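Local coordinates for protein Two-component system sensor histidine kinase (Bacteroides thetaiotaomicron, PDB 3OTT) that probably senses saccharides through its extracellular region and, as a membrane-bound two-component histidine kinase, probably passes the signal on by phosphorelay to control transcription, at residues Asn121-Tyr126 / Asn146-Ile151; Gln476-Asn481 / Asn520-Asp525; Leu641-Gln646 / Tyr669-Leu674. All coordinates share one frame; numbering follows the deposited sequence.

Interactions 1 and 2 both join successive blades of a beta-propeller, the first in the N-terminal propeller and the second in the one that follows, with centres about 68 Å apart on opposite sides of the chain's centre. Neither has a direct hydrogen bond across its segments. Interaction 1 is the more buried and relies on aliphatic packing beside a loop, whereas interaction 2 pairs two innermost strands and adds an amide nitrogen over a tyrosine ring. Interaction 3 belongs to the C-terminal beta-sandwich. It combines neighbours within one sheet rather than blades, and its backbone hydrogen bond and bridging water reflect its place at the ends of two strands, beside a solvent-exposed turn.

Interaction 1: residues Asn121-Tyr126 / Asn146-Ile151; sequences NGLYTY and NTIYSI
The packing of L123 against I148 is an aliphatic contact between two successive blades of the first beta-propeller, meeting where strand 122-127, third in its own blade, faces strand 148-153, the innermost strand of the next. The axes of the two short strand segments approach to 8.1 Å at 39°, and no direct hydrogen bond links the segments. I148 meets both G122 and L123. Its CG1, set beside the backbone N and anti to the carbonyl carbon (chi1 -47°), comes 3.5 Å from the carbonyl O of G122. The same carbon reaches CB of L123 at 3.9 Å, and its CD1 touches that CB as well, making a small apolar pad over the G122-L123 peptide. Further along, L123 extends its side chain with CG anti to the backbone N (chi1 176°), and its CD1 makes a looser contact, 4.5 Å, with CG2 of I151.

The loop end is polar. N146 O approaches N of G122 to 2.8 Å, but the angle is too poor for a hydrogen bond. Glycine suits this backbone: a CB at residue 122 would press on the preceding carbonyl O and collide with OH of Y124. Beside it, ND2 of N121 lies 4.1 Å from CB of N146, with the two amide planes nearly perpendicular. A hydrogen bond from T147 OG1 to L120 O adds a polar link between the blades.

Around the pad, V161 of strand 159-163 packs on both L123 and I148, and W116 of strand 114-119 receives L123 and I151. Strand 133-136 pairs with the L123 backbone through F136, while a classic beta bulge, Y149 and S150 facing G162, interrupts the pairing of strand 148-153 with strand 159-163.

Interaction 2: residues Gln476-Asn481 / Asn520-Asp525; sequences QIIPDN and NYLLCD
Q476 sets its amide nitrogen over one face of the Y521 ring, with NE2 3.5 Å above the plane and over the ring centre. CG sits beside the backbone N, anti to the carbonyl carbon (chi1 -78°), and a bend at chi2 then swings CD toward the neighbouring strand, where it lies against the backbone of L522. NE2 is also 3.1 Å from O of L522, although the angle is too poor for a hydrogen bond. An alanine in place of Q476 would probably uncover this face of Y521 and open a gap beside the L522 backbone.

Further along, I478 and L522 run alongside each other, pointing opposite ways. I478 CG1 and L522 CD1 are only 3.4 Å apart, closer than carbons usually pack, and the second torsions of both residues depart from the staggered positions, which may reflect a strained fit, though a small error in the model is not excluded. At the end of the same branch CD1 rests 3.8 Å from CA of L523 and approaches O of L522, while the other branch of I478, CG2, meets CB of C524, also at 3.8 Å. The contact thus runs from an amide-aromatic end through an aliphatic middle to the cysteine.

These segments belong to the innermost strands of two successive blades of the second propeller, and their axes lie nearly parallel, 19° apart with a closest approach of 7.4 Å. D480 and D525 close the two strands alike, each accepting a tryptophan indole N-H of its own blade, from W486 and W531. L488 of strand 485-489 packs on both Q476 and L522. The preceding blade adds Y423 of strand 421-426 against Q476 and I478, and the following one brings S563 and M564 of strand 561-567 to Y521.

Interaction 3: residues Leu641-Gln646 / Tyr669-Leu674; sequences LYINNQ and YDQNNL
The side chains of I643 and L674 run alongside one another in the same direction, forming the close-packed side of a contact within one sheet of the C-terminal beta-sandwich. They are an antiparallel non-hydrogen-bonded pair, and I643 CG1 meets L674 CD2 at 3.9 Å. The other branch of I643 turns to the loop before L674: CG2, anti to the backbone N, rests 4.0 Å from CA of Q671. V648 and V656 also pack on I643, and L667 on L674, so this side is apolar and buried.

Toward the turn the contact is wetter, and its side chains meet more loosely. I643 opens a type I' beta turn that ends at Q646, putting N644 and N645 at the exposed tip of the hairpin. N of N644 donates to O of N673 at 2.8 Å, in the carbonyl plane and fairly straight (N-H...O 155°). A water molecule accepts from N of N645 and donates to O of N673 at 2.9 Å. Beside the backbone bond, the two asparagine side chains cross with little contact, N644 OD1 standing 3.6 Å from N673 CB with the amide planes 40° apart; the polar end of N673 is engaged by N of N716, through OD1.

CA-H...O contacts supplement the conventional bond, from I643 to O of N673 and from L674 CA to O of Y642 (3.3 Å). Q671 is held by D655 and by N of K668, which would limit the movement of Q671, against which I643 CG2 packs. O of N673 accepts from a backbone N-H, a water and a CA-H, so one carbonyl gathers much of the polar contact between the turn and the start of strand 674-679, while the I643-L674 pair supplies the buried apolar part.

Interaction 1: residues Asn121-Tyr126 / Asn146-Ile151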
loop_
_atom_site.group_PDB
_atom_site.type_symbol
_atom_site.label_atom_id
_atom_site.label_comp_id
_atom_site.label_asym_id
_atom_site.label_seq_id
_atom_site.Cartn_x
_atom_site.Cartn_y
_atom_site.Cartn_z
ATOM N N ASN B 121 -9.209 8.035 -37.443
ATOM C CA ASN B 121 -10.653 7.958 -37.716
ATOM C C ASN B 121 -11.540 7.132 -36.778
ATOM O O ASN B 121 -12.464 6.494 -37.225
ATOM C CB ASN B 121 -10.952 7.666 -39.218
ATOM C CG ASN B 121 -12.397 8.197 -39.669
ATOM O OD1 ASN B 121 -13.263 7.427 -40.129
ATOM N ND2 ASN B 121 -12.619 9.500 -39.520
ATOM N N GLY B 122 -11.283 7.171 -35.474
ATOM C CA GLY B 122 -12.200 6.612 -34.487
ATOM C C GLY B 122 -11.539 6.365 -33.128
ATOM O O GLY B 122 -10.302 6.414 -32.979
ATOM N N LEU B 123 -12.392 6.103 -32.141
ATOM C CA LEU B 123 -12.017 5.820 -30.796
ATOM C C LEU B 123 -12.525 4.436 -30.485
ATOM O O LEU B 123 -13.671 4.087 -30.864
ATOM C CB LEU B 123 -12.656 6.832 -29.813
ATOM C CG LEU B 123 -12.439 6.634 -28.306
ATOM C CD1 LEU B 123 -10.951 6.872 -27.908
ATOM C CD2 LEU B 123 -13.393 7.537 -27.455
ATOM N N TYR B 124 -11.683 3.648 -29.781
ATOM C CA TYR B 124 -12.006 2.238 -29.597
ATOM C C TYR B 124 -11.657 1.784 -28.202
ATOM O O TYR B 124 -10.824 2.376 -27.507
ATOM C CB TYR B 124 -11.252 1.340 -30.634
ATOM C CG TYR B 124 -11.468 1.796 -32.057
ATOM C CD1 TYR B 124 -10.721 2.846 -32.593
ATOM C CD2 TYR B 124 -12.453 1.194 -32.857
ATOM C CE1 TYR B 124 -10.932 3.276 -33.911
ATOM C CE2 TYR B 124 -12.649 1.586 -34.151
ATOM C CZ TYR B 124 -11.905 2.647 -34.662
ATOM O OH TYR B 124 -12.108 3.035 -35.944
ATOM N N THR B 125 -12.282 0.698 -27.822
ATOM C CA THR B 125 -11.911 -0.019 -26.648
ATOM C C THR B 125 -11.458 -1.423 -27.048
ATOM O O THR B 125 -11.955 -2.014 -28.035
ATOM C CB THR B 125 -13.114 0.067 -25.698
ATOM O OG1 THR B 125 -12.810 1.002 -24.645
ATOM C CG2 THR B 125 -13.543 -1.157 -25.174
ATOM N N TYR B 126 -10.476 -1.942 -26.309
ATOM C CA TYR B 126 -9.998 -3.297 -26.521
ATOM C C TYR B 126 -9.842 -4.022 -25.201
ATOM O O TYR B 126 -9.005 -3.661 -24.389
ATOM C CB TYR B 126 -8.666 -3.289 -27.264
ATOM C CG TYR B 126 -8.182 -4.668 -27.689
ATOM C CD1 TYR B 126 -9.025 -5.543 -28.407
ATOM C CD2 TYR B 126 -6.890 -5.112 -27.369
ATOM C CE1 TYR B 126 -8.585 -6.811 -28.843
ATOM C CE2 TYR B 126 -6.441 -6.380 -27.787
ATOM C CZ TYR B 126 -7.283 -7.222 -28.518
ATOM O OH TYR B 126 -6.836 -8.477 -28.917
ATOM N N ASN B 146 -14.191 12.307 -34.599
ATOM C CA ASN B 146 -13.636 10.937 -34.620
ATOM C C ASN B 146 -12.111 10.903 -34.728
ATOM O O ASN B 146 -11.526 9.841 -34.592
ATOM C CB ASN B 146 -14.209 10.152 -35.817
ATOM C CG ASN B 146 -15.736 9.944 -35.694
ATOM O OD1 ASN B 146 -16.250 9.533 -34.617
ATOM N ND2 ASN B 146 -16.474 10.263 -36.779
ATOM N N THR B 147 -11.478 12.049 -34.998
ATOM C CA THR B 147 -10.016 12.149 -34.939
ATOM C C THR B 147 -9.500 12.385 -33.517
ATOM O O THR B 147 -9.644 13.485 -32.990
ATOM C CB THR B 147 -9.484 13.197 -35.904
ATOM O OG1 THR B 147 -9.867 12.812 -37.221
ATOM C CG2 THR B 147 -7.936 13.244 -35.902
ATOM N N ILE B 148 -8.866 11.363 -32.934
ATOM C CA ILE B 148 -8.421 11.345 -31.554
ATOM C C ILE B 148 -6.930 11.546 -31.460
ATOM O O ILE B 148 -6.173 10.806 -32.110
ATOM C CB ILE B 148 -8.710 9.964 -30.924
ATOM C CG1 ILE B 148 -10.132 9.498 -31.234
ATOM C CG2 ILE B 148 -8.476 9.986 -29.402
ATOM C CD1 ILE B 148 -11.254 10.493 -30.810
ATOM N N TYR B 149 -6.488 12.515 -30.654
ATOM C CA TYR B 149 -5.047 12.732 -30.459
ATOM C C TYR B 149 -4.510 12.350 -29.086
ATOM O O TYR B 149 -3.331 12.182 -28.927
ATOM C CB TYR B 149 -4.632 14.195 -30.751
ATOM C CG TYR B 149 -4.851 14.607 -32.162
ATOM C CD1 TYR B 149 -4.346 13.832 -33.232
ATOM C CD2 TYR B 149 -5.518 15.768 -32.445
ATOM C CE1 TYR B 149 -4.513 14.226 -34.534
ATOM C CE2 TYR B 149 -5.736 16.157 -33.737
ATOM C CZ TYR B 149 -5.213 15.393 -34.794
ATOM O OH TYR B 149 -5.444 15.800 -36.086
ATOM N N SER B 150 -5.363 12.325 -28.076
ATOM C CA SER B 150 -4.881 12.130 -26.713
ATOM C C SER B 150 -5.978 11.543 -25.875
ATOM O O SER B 150 -7.132 11.936 -25.986
ATOM C CB SER B 150 -4.462 13.467 -26.092
ATOM O OG SER B 150 -3.808 13.167 -24.831
ATOM N N ILE B 151 -5.621 10.534 -25.114
ATOM C CA ILE B 151 -6.504 9.938 -24.142
ATOM C C ILE B 151 -5.797 9.572 -22.856
ATOM O O ILE B 151 -4.644 9.093 -22.914
ATOM C CB ILE B 151 -7.506 8.853 -24.665
ATOM C CG1 ILE B 151 -7.715 7.807 -23.606
ATOM C CG2 ILE B 151 -7.167 8.236 -25.974
ATOM C CD1 ILE B 151 -8.939 7.103 -23.797
#

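Interaction 2: residues Gln476-Asn481 / Asn520-Asp525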
loop_
_atom_site.group_PDB
_atom_site.type_symbol
_atom_site.label_atom_id
_atom_site.label_comp_id
_atom_site.label_asym_id
_atom_site.label_seq_id
_atom_site.Cartn_x
_atom_site.Cartn_y
_atom_site.Cartn_z
ATOM N N GLN B 476 19.927 9.478 28.229
ATOM C CA GLN B 476 21.061 8.703 27.655
ATOM C C GLN B 476 22.179 8.557 28.705
ATOM O O GLN B 476 22.477 9.490 29.475
ATOM C CB GLN B 476 21.737 9.435 26.493
ATOM C CG GLN B 476 21.036 9.393 25.167
ATOM C CD GLN B 476 21.092 10.731 24.435
ATOM O OE1 GLN B 476 20.567 11.724 24.911
ATOM N NE2 GLN B 476 21.703 10.749 23.288
ATOM N N ILE B 477 22.796 7.389 28.717
ATOM C CA ILE B 477 23.850 7.090 29.654
ATOM C C ILE B 477 24.969 6.538 28.768
ATOM O O ILE B 477 24.703 5.669 27.957
ATOM C CB ILE B 477 23.391 6.098 30.761
ATOM C CG1 ILE B 477 22.655 4.868 30.163
ATOM C CG2 ILE B 477 22.436 6.779 31.748
ATOM C CD1 ILE B 477 22.198 3.789 31.165
ATOM N N ILE B 478 26.199 7.053 28.910
ATOM C CA ILE B 478 27.326 6.670 28.055
ATOM C C ILE B 478 28.640 6.382 28.841
ATOM O O ILE B 478 29.099 7.229 29.628
ATOM C CB ILE B 478 27.521 7.724 26.924
ATOM C CG1 ILE B 478 26.139 8.029 26.293
ATOM C CG2 ILE B 478 28.574 7.239 25.891
ATOM C CD1 ILE B 478 26.074 8.272 24.862
ATOM N N PRO B 479 29.217 5.167 28.684
ATOM C CA PRO B 479 30.530 4.938 29.288
ATOM C C PRO B 479 31.633 5.773 28.620
ATOM O O PRO B 479 31.582 6.051 27.438
ATOM C CB PRO B 479 30.801 3.418 29.070
ATOM C CG PRO B 479 29.979 3.047 27.869
ATOM C CD PRO B 479 28.736 3.989 27.927
ATOM N N ASP B 480 32.577 6.183 29.446
ATOM C CA ASP B 480 33.905 6.703 29.115
ATOM C C ASP B 480 34.848 5.664 28.620
ATOM O O ASP B 480 34.523 4.490 28.676
ATOM C CB ASP B 480 34.589 7.070 30.477
ATOM C CG ASP B 480 34.688 8.481 30.637
ATOM O OD1 ASP B 480 34.523 9.122 29.558
ATOM O OD2 ASP B 480 34.865 8.958 31.771
ATOM N N ASN B 481 36.062 6.101 28.281
ATOM C CA ASN B 481 37.210 5.228 28.224
ATOM C C ASN B 481 38.057 5.435 29.448
ATOM O O ASN B 481 39.218 5.114 29.422
ATOM C CB ASN B 481 38.089 5.511 26.997
ATOM C CG ASN B 481 37.340 5.331 25.695
ATOM O OD1 ASN B 481 37.492 6.133 24.769
ATOM N ND2 ASN B 481 36.515 4.286 25.617
ATOM N N ASN B 520 20.396 18.395 25.722
ATOM C CA ASN B 520 19.400 17.413 25.365
ATOM C C ASN B 520 19.962 16.315 24.457
ATOM O O ASN B 520 19.205 15.548 23.919
ATOM C CB ASN B 520 18.173 18.073 24.696
ATOM C CG ASN B 520 18.462 18.459 23.248
ATOM O OD1 ASN B 520 19.509 19.060 22.964
ATOM N ND2 ASN B 520 17.565 18.068 22.314
ATOM N N TYR B 521 21.277 16.221 24.327
ATOM C CA TYR B 521 21.864 15.163 23.554
ATOM C C TYR B 521 23.259 14.876 24.013
ATOM O O TYR B 521 24.032 15.797 24.302
ATOM C CB TYR B 521 21.911 15.471 22.035
ATOM C CG TYR B 521 21.786 14.194 21.222
ATOM C CD1 TYR B 521 22.900 13.411 20.927
ATOM C CD2 TYR B 521 20.523 13.747 20.761
ATOM C CE1 TYR B 521 22.762 12.178 20.213
ATOM C CE2 TYR B 521 20.387 12.558 20.045
ATOM C CZ TYR B 521 21.502 11.771 19.765
ATOM O OH TYR B 521 21.355 10.573 19.025
ATOM N N LEU B 522 23.614 13.599 23.994
ATOM C CA LEU B 522 24.934 13.185 24.462
ATOM C C LEU B 522 25.522 12.016 23.658
ATOM O O LEU B 522 24.807 11.127 23.282
ATOM C CB LEU B 522 24.851 12.843 25.938
ATOM C CG LEU B 522 25.983 12.691 26.963
ATOM C CD1 LEU B 522 26.114 11.282 27.360
ATOM C CD2 LEU B 522 27.346 13.355 26.719
ATOM N N LEU B 523 26.830 12.071 23.402
ATOM C CA LEU B 523 27.561 11.043 22.681
ATOM C C LEU B 523 29.065 11.064 22.992
ATOM O O LEU B 523 29.596 12.072 23.476
ATOM C CB LEU B 523 27.274 11.078 21.166
ATOM C CG LEU B 523 27.826 12.020 20.088
ATOM C CD1 LEU B 523 29.383 11.959 19.940
ATOM C CD2 LEU B 523 27.235 11.664 18.718
ATOM N N CYS B 524 29.716 9.921 22.758
ATOM C CA CYS B 524 31.173 9.773 22.906
ATOM C C CYS B 524 31.741 9.343 21.569
ATOM O O CYS B 524 31.184 8.460 20.923
ATOM C CB CYS B 524 31.534 8.713 23.941
ATOM S SG CYS B 524 33.350 8.654 24.444
ATOM N N ASP B 525 32.839 9.984 21.159
ATOM C CA ASP B 525 33.428 9.735 19.852
ATOM C C ASP B 525 34.562 8.717 20.006
ATOM O O ASP B 525 34.926 8.359 21.139
ATOM C CB ASP B 525 33.804 11.068 19.157
ATOM C CG ASP B 525 35.069 11.745 19.707
ATOM O OD1 ASP B 525 35.832 11.200 20.549
ATOM O OD2 ASP B 525 35.368 12.851 19.221
#

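Interaction 3: residues Leu641-Gln646 / Tyr669-Leu674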
loop_
_atom_site.group_PDB
_atom_site.type_symbol
_atom_site.label_atom_id
_atom_site.label_comp_id
_atom_site.label_asym_id
_atom_site.label_seq_id
_atom_site.Cartn_x
_atom_site.Cartn_y
_atom_site.Cartn_z
ATOM N N LEU B 641 24.188 -9.980 -27.555
ATOM C CA LEU B 641 25.096 -11.066 -27.852
ATOM C C LEU B 641 25.547 -10.948 -29.316
ATOM O O LEU B 641 24.715 -10.821 -30.201
ATOM C CB LEU B 641 24.386 -12.414 -27.642
ATOM C CG LEU B 641 25.149 -13.692 -28.064
ATOM C CD1 LEU B 641 26.385 -13.889 -27.218
ATOM C CD2 LEU B 641 24.274 -14.894 -27.934
ATOM N N TYR B 642 26.861 -10.972 -29.557
ATOM C CA TYR B 642 27.418 -11.034 -30.896
ATOM C C TYR B 642 28.131 -12.360 -31.114
ATOM O O TYR B 642 28.826 -12.886 -30.206
ATOM C CB TYR B 642 28.441 -9.922 -31.110
ATOM C CG TYR B 642 27.915 -8.504 -31.029
ATOM C CD1 TYR B 642 27.611 -7.946 -29.791
ATOM C CD2 TYR B 642 27.760 -7.722 -32.172
ATOM C CE1 TYR B 642 27.128 -6.639 -29.681
ATOM C CE2 TYR B 642 27.288 -6.358 -32.087
ATOM C CZ TYR B 642 26.980 -5.858 -30.808
ATOM O OH TYR B 642 26.515 -4.607 -30.586
ATOM N N ILE B 643 27.952 -12.892 -32.318
ATOM C CA ILE B 643 28.674 -14.061 -32.778
ATOM C C ILE B 643 29.359 -13.626 -34.069
ATOM O O ILE B 643 28.718 -13.034 -34.963
ATOM C CB ILE B 643 27.722 -15.235 -33.053
ATOM C CG1 ILE B 643 27.144 -15.755 -31.738
ATOM C CG2 ILE B 643 28.433 -16.338 -33.909
ATOM C CD1 ILE B 643 25.813 -16.423 -31.888
ATOM N N ASN B 644 30.675 -13.864 -34.144
ATOM C CA ASN B 644 31.482 -13.387 -35.262
ATOM C C ASN B 644 31.191 -11.953 -35.522
ATOM O O ASN B 644 31.141 -11.512 -36.672
ATOM C CB ASN B 644 31.231 -14.202 -36.538
ATOM C CG ASN B 644 31.530 -15.655 -36.336
ATOM O OD1 ASN B 644 32.563 -16.007 -35.747
ATOM N ND2 ASN B 644 30.622 -16.508 -36.746
ATOM N N ASN B 645 30.982 -11.206 -34.453
ATOM C CA ASN B 645 30.938 -9.787 -34.621
ATOM C C ASN B 645 29.637 -9.267 -35.278
ATOM O O ASN B 645 29.560 -8.098 -35.675
ATOM C CB ASN B 645 32.173 -9.351 -35.403
ATOM C CG ASN B 645 32.570 -7.959 -35.086
ATOM O OD1 ASN B 645 32.689 -7.583 -33.912
ATOM N ND2 ASN B 645 32.743 -7.142 -36.133
ATOM N N GLN B 646 28.612 -10.120 -35.313
ATOM C CA GLN B 646 27.259 -9.750 -35.730
ATOM C C GLN B 646 26.244 -9.887 -34.604
ATOM O O GLN B 646 26.157 -10.933 -33.937
ATOM C CB GLN B 646 26.814 -10.683 -36.837
ATOM C CG GLN B 646 27.685 -10.619 -38.082
ATOM C CD GLN B 646 26.963 -11.194 -39.258
ATOM O OE1 GLN B 646 27.395 -12.203 -39.832
ATOM N NE2 GLN B 646 25.818 -10.578 -39.616
ATOM N N TYR B 669 29.867 -25.407 -32.376
ATOM C CA TYR B 669 31.315 -25.363 -32.418
ATOM C C TYR B 669 31.828 -24.129 -33.157
ATOM O O TYR B 669 32.803 -23.536 -32.748
ATOM C CB TYR B 669 31.888 -26.686 -33.032
ATOM C CG TYR B 669 31.928 -26.702 -34.555
ATOM C CD1 TYR B 669 30.752 -26.835 -35.287
ATOM C CD2 TYR B 669 33.124 -26.525 -35.250
ATOM C CE1 TYR B 669 30.754 -26.805 -36.660
ATOM C CE2 TYR B 669 33.155 -26.507 -36.641
ATOM C CZ TYR B 669 31.957 -26.657 -37.336
ATOM O OH TYR B 669 31.912 -26.661 -38.716
ATOM N N ASP B 670 31.171 -23.730 -34.233
ATOM C CA ASP B 670 31.594 -22.549 -35.013
ATOM C C ASP B 670 30.950 -21.212 -34.602
ATOM O O ASP B 670 31.128 -20.187 -35.266
ATOM C CB ASP B 670 31.399 -22.772 -36.512
ATOM C CG ASP B 670 29.959 -23.123 -36.874
ATOM O OD1 ASP B 670 29.187 -23.564 -35.984
ATOM O OD2 ASP B 670 29.601 -22.994 -38.062
ATOM N N GLN B 671 30.221 -21.229 -33.495
ATOM C CA GLN B 671 29.719 -20.022 -32.881
ATOM C C GLN B 671 30.595 -19.782 -31.666
ATOM O O GLN B 671 30.118 -19.731 -30.522
ATOM C CB GLN B 671 28.233 -20.212 -32.499
ATOM C CG GLN B 671 27.338 -20.432 -33.725
ATOM C CD GLN B 671 25.852 -20.611 -33.403
ATOM O OE1 GLN B 671 25.471 -21.397 -32.551
ATOM N NE2 GLN B 671 25.016 -19.916 -34.136
ATOM N N ASN B 672 31.887 -19.637 -31.905
ATOM C CA ASN B 672 32.825 -19.610 -30.781
ATOM C C ASN B 672 33.630 -18.307 -30.679
ATOM O O ASN B 672 34.627 -18.240 -29.930
ATOM C CB ASN B 672 33.783 -20.842 -30.860
ATOM C CG ASN B 672 34.588 -20.849 -32.138
ATOM O OD1 ASN B 672 34.137 -20.353 -33.151
ATOM N ND2 ASN B 672 35.776 -21.375 -32.087
ATOM N N ASN B 673 33.220 -17.307 -31.451
ATOM C CA ASN B 673 33.815 -15.979 -31.364
ATOM C C ASN B 673 32.713 -15.031 -30.907
ATOM O O ASN B 673 31.851 -14.650 -31.677
ATOM C CB ASN B 673 34.473 -15.595 -32.699
ATOM C CG ASN B 673 35.702 -16.514 -33.035
ATOM O OD1 ASN B 673 36.805 -16.294 -32.548
ATOM N ND2 ASN B 673 35.483 -17.539 -33.875
ATOM N N LEU B 674 32.731 -14.729 -29.608
ATOM C CA LEU B 674 31.601 -14.179 -28.868
ATOM C C LEU B 674 31.862 -12.797 -28.262
ATOM O O LEU B 674 32.975 -12.516 -27.771
ATOM C CB LEU B 674 31.226 -15.121 -27.733
ATOM C CG LEU B 674 31.018 -16.587 -28.069
ATOM C CD1 LEU B 674 30.570 -17.250 -26.829
ATOM C CD2 LEU B 674 29.961 -16.775 -29.208
HETATM O O HOH W 1 31.534 -11.790 -31.836
#